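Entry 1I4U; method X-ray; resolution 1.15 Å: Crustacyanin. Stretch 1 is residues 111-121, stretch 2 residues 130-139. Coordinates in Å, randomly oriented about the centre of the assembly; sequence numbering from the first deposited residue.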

# COMPACT_ATOMS: atom_id res chain seq x y z
N ASP A 111 7.86 22.99 -9.65
CA ASP A 111 8.92 23.95 -10.01
C ASP A 111 10.06 23.88 -9.01
O ASP A 111 10.95 24.74 -9.12
CB ASP A 111 8.39 25.37 -10.17
CG ASP A 111 8.03 26.04 -8.86
OD1 ASP A 111 8.00 25.33 -7.84
OD2 ASP A 111 7.78 27.27 -8.90
N TYR A 112 10.05 22.97 -8.05
CA TYR A 112 11.05 22.72 -7.03
C TYR A 112 11.16 23.82 -5.97
O TYR A 112 11.42 23.47 -4.82
CB TYR A 112 12.47 22.45 -7.57
CG TYR A 112 12.42 21.22 -8.46
CD1 TYR A 112 12.43 19.98 -7.88
CD2 TYR A 112 12.32 21.32 -9.82
CE1 TYR A 112 12.37 18.85 -8.66
CE2 TYR A 112 12.25 20.18 -10.63
CZ TYR A 112 12.27 18.94 -10.04
OH TYR A 112 12.21 17.75 -10.76
N SER A 113 11.02 25.07 -6.36
CA SER A 113 11.20 26.19 -5.43
C SER A 113 9.91 26.74 -4.86
O SER A 113 10.04 27.52 -3.88
CB SER A 113 11.98 27.29 -6.13
OG SER A 113 11.35 27.72 -7.24
N ASN A 114 8.72 26.44 -5.37
CA ASN A 114 7.49 26.98 -4.82
C ASN A 114 6.47 25.88 -4.50
O ASN A 114 5.87 25.89 -3.42
CB ASN A 114 6.86 27.99 -5.77
CG ASN A 114 7.78 29.18 -5.94
OD1 ASN A 114 7.78 30.07 -5.07
ND2 ASN A 114 8.56 29.16 -6.98
N TYR A 115 6.23 24.98 -5.47
CA TYR A 115 5.11 24.06 -5.34
C TYR A 115 5.43 22.70 -5.90
O TYR A 115 6.28 22.58 -6.77
CB TYR A 115 3.88 24.68 -6.07
CG TYR A 115 3.99 24.63 -7.56
CD1 TYR A 115 4.72 25.60 -8.24
CD2 TYR A 115 3.41 23.61 -8.29
CE1 TYR A 115 4.83 25.57 -9.60
CE2 TYR A 115 3.53 23.58 -9.66
CZ TYR A 115 4.25 24.55 -10.31
OH TYR A 115 4.42 24.57 -11.68
N ALA A 116 4.60 21.73 -5.50
CA ALA A 116 4.55 20.42 -6.10
C ALA A 116 3.12 19.89 -6.06
O ALA A 116 2.37 20.14 -5.10
CB ALA A 116 5.49 19.43 -5.45
N CYS A 117 2.73 19.21 -7.14
CA CYS A 117 1.41 18.62 -7.28
C CYS A 117 1.64 17.09 -7.33
O CYS A 117 2.26 16.61 -8.27
CB CYS A 117 0.73 19.10 -8.55
SG CYS A 117 0.97 20.86 -8.98
N LEU A 118 1.13 16.40 -6.31
CA LEU A 118 1.41 14.96 -6.15
C LEU A 118 0.17 14.12 -6.30
O LEU A 118 -0.94 14.55 -5.93
CB LEU A 118 2.00 14.72 -4.77
CG LEU A 118 3.16 15.64 -4.37
CD1 LEU A 118 3.61 15.26 -2.94
CD2 LEU A 118 4.24 15.63 -5.40
N TYR A 119 0.34 12.91 -6.82
CA TYR A 119 -0.79 12.05 -7.14
C TYR A 119 -0.47 10.58 -6.88
O TYR A 119 0.60 10.10 -7.26
CB TYR A 119 -1.13 12.25 -8.62
CG TYR A 119 -2.35 11.49 -9.09
CD1 TYR A 119 -3.60 11.80 -8.59
CD2 TYR A 119 -2.27 10.45 -10.02
CE1 TYR A 119 -4.76 11.14 -8.97
CE2 TYR A 119 -3.43 9.79 -10.42
CZ TYR A 119 -4.66 10.13 -9.89
OH TYR A 119 -5.78 9.45 -10.32
N SER A 120 -1.41 9.86 -6.30
CA SER A 120 -1.34 8.43 -6.10
C SER A 120 -2.68 7.81 -6.51
O SER A 120 -3.71 8.41 -6.23
CB SER A 120 -1.09 8.10 -4.63
OG SER A 120 -0.87 6.74 -4.42
N CYS A 121 -2.65 6.65 -7.14
CA CYS A 121 -3.92 6.00 -7.54
C CYS A 121 -3.77 4.50 -7.40
O CYS A 121 -2.68 3.96 -7.62
CB CYS A 121 -4.28 6.39 -8.98
SG CYS A 121 -5.94 5.95 -9.50
N SER A 130 -9.18 4.36 -6.33
CA SER A 130 -9.07 5.40 -5.35
C SER A 130 -7.84 6.21 -5.70
O SER A 130 -6.78 5.69 -5.96
CB SER A 130 -8.93 4.92 -3.92
OG SER A 130 -10.20 4.59 -3.34
N ASP A 131 -8.01 7.52 -5.66
CA ASP A 131 -6.83 8.37 -5.82
C ASP A 131 -6.79 9.43 -4.72
O ASP A 131 -7.73 9.71 -4.00
CB ASP A 131 -6.75 8.97 -7.18
CG ASP A 131 -7.92 9.82 -7.62
OD1 ASP A 131 -8.64 10.30 -6.74
OD2 ASP A 131 -8.05 9.91 -8.85
N PHE A 132 -5.56 9.88 -4.57
CA PHE A 132 -5.12 10.69 -3.44
C PHE A 132 -4.19 11.76 -4.03
O PHE A 132 -3.17 11.42 -4.62
CB PHE A 132 -4.41 9.87 -2.34
CG PHE A 132 -5.35 8.77 -1.86
CD1 PHE A 132 -6.40 9.06 -1.03
CD2 PHE A 132 -5.22 7.48 -2.29
CE1 PHE A 132 -7.31 8.07 -0.67
CE2 PHE A 132 -6.09 6.46 -1.94
CZ PHE A 132 -7.17 6.79 -1.14
N SER A 133 -4.57 13.02 -3.88
CA SER A 133 -3.86 14.13 -4.46
C SER A 133 -3.46 15.11 -3.35
O SER A 133 -4.12 15.22 -2.31
CB SER A 133 -4.70 14.83 -5.52
OG SER A 133 -5.06 13.96 -6.57
N PHE A 134 -2.37 15.79 -3.63
CA PHE A 134 -1.73 16.70 -2.67
C PHE A 134 -1.17 17.90 -3.40
O PHE A 134 -0.63 17.76 -4.47
CB PHE A 134 -0.59 16.04 -1.92
CG PHE A 134 -0.87 14.67 -1.33
CD1 PHE A 134 -0.84 13.55 -2.14
CD2 PHE A 134 -1.17 14.52 0.02
CE1 PHE A 134 -1.11 12.31 -1.60
CE2 PHE A 134 -1.41 13.26 0.55
CZ PHE A 134 -1.40 12.17 -0.27
N ILE A 135 -1.25 19.06 -2.74
CA ILE A 135 -0.56 20.27 -3.15
C ILE A 135 0.45 20.56 -2.06
O ILE A 135 0.04 20.73 -0.89
CB ILE A 135 -1.51 21.45 -3.41
CG1 ILE A 135 -2.50 21.12 -4.54
CG2 ILE A 135 -0.81 22.75 -3.74
CD1 ILE A 135 -3.66 22.11 -4.66
N PHE A 136 1.72 20.59 -2.42
CA PHE A 136 2.81 20.94 -1.53
C PHE A 136 3.37 22.35 -1.85
O PHE A 136 3.35 22.76 -3.01
CB PHE A 136 3.95 19.97 -1.69
CG PHE A 136 3.93 18.62 -1.01
CD1 PHE A 136 2.79 18.09 -0.43
CD2 PHE A 136 5.12 17.87 -0.95
CE1 PHE A 136 2.80 16.88 0.25
CE2 PHE A 136 5.16 16.65 -0.26
CZ PHE A 136 4.00 16.17 0.31
N SER A 137 3.81 23.03 -0.81
CA SER A 137 4.39 24.35 -0.89
C SER A 137 5.72 24.39 -0.17
O SER A 137 5.93 23.71 0.81
CB SER A 137 3.44 25.37 -0.29
OG SER A 137 4.00 26.69 -0.37
N ARG A 138 6.62 25.27 -0.64
CA ARG A 138 7.83 25.51 0.14
C ARG A 138 7.63 26.43 1.34
O ARG A 138 8.58 26.58 2.13
CB ARG A 138 8.94 26.05 -0.77
CG ARG A 138 9.50 25.06 -1.77
CD ARG A 138 10.09 23.83 -1.11
NE ARG A 138 10.92 23.10 -2.06
CZ ARG A 138 11.72 22.10 -1.70
NH1 ARG A 138 11.82 21.70 -0.45
NH2 ARG A 138 12.46 21.49 -2.63
N SER A 139 6.47 26.97 1.50
CA SER A 139 6.10 27.83 2.62
C SER A 139 4.77 27.44 3.19
O SER A 139 4.01 26.61 2.66
CB SER A 139 6.12 29.28 2.13
OG SER A 139 5.50 29.48 0.92

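The two stretches pair as neighbouring antiparallel strands: the axes of 115-121 and 130-137 approach to 4.6 Å, and their N-to-C directions differ by 168°. Together they bury 778 Å² of surface, and Leu 118, Phe 136 and Arg 138 have the largest areas covered by the opposing stretch, at 96, 74 and 69 Å².

Leu 118 sits in a hydrogen-bonded pair with Phe 134. Its N donates to Phe 134 O over 2.9 Å at an almost linear 177°, and Phe 134 N returns a bond to Leu 118 O at 3.0 Å and 151°. The side chain, with chi1 at -49° (m) and chi2 at 180° (t), shares a sheet face with Ala 116, Ser 120, Phe 132, Phe 134 and Phe 136, and its end comes nearer to the second strand than its CA-to-CB direction alone would suggest. Leu 118 CB lies 4.0 Å from Phe 134 CD1, an apolar contact with its direct partner. The closer approach is diagonal: Leu 118 CD1 is 3.4 Å from Phe 136 CE2. The methyl carbon is also 3.4 Å from the centroid of the Phe 136 ring and only 12° off the ring normal, which identifies a CH-pi contact over the face rather than packing against the rim.

Phe 136 can receive this methyl because it lies two residues along from Phe 134, on the same face. Its own backbone pairs with Ala 116: Phe 136 N donates to Ala 116 O at 2.8 Å and 173°, while Ala 116 N donates to Phe 136 O at 3.0 Å and 157°. Phe 136 CB is also 4.1 Å from Ala 116 CB, an apolar contact between the paired residues. The carbonyl of Phe 136 serves a further CA-H...O contact, with Tyr 115 CA 3.2 Å from Phe 136 O and an angle of 135° at the hydrogen.

Arg 138 extends the pairing beyond the strands. Its N donates to Asn 114 O at 2.9 Å and 154°, and its side chain, whose CA-to-CB bond points toward stretch 1, reaches the preceding turn. There Arg 138 NE and Arg 138 NH2 both donate to Tyr 112 O, at 2.8 and 3.1 Å; the angles of 158° and 139° favour the NE bond. Tyr 112 O lies at the guanidinium edge, near its plane, as such a bifurcated arrangement requires. The turn is itself braced by Asp 111, whose OD1 accepts from Asn 114 N at 2.8 Å and from Tyr 115 N at 3.0 Å.

The other sheet face carries a polar link. Tyr 119 OH donates to Asp 131 OD2 at 2.7 Å, a diagonal bond made possible because the tyrosine side chain, with chi1 at -176° (t), brings its end nearer to the second strand. On the way its ring passes Ser 133, whose OG is 3.3 Å from Tyr 119 CD1 and lies at the ring edge, near the plane.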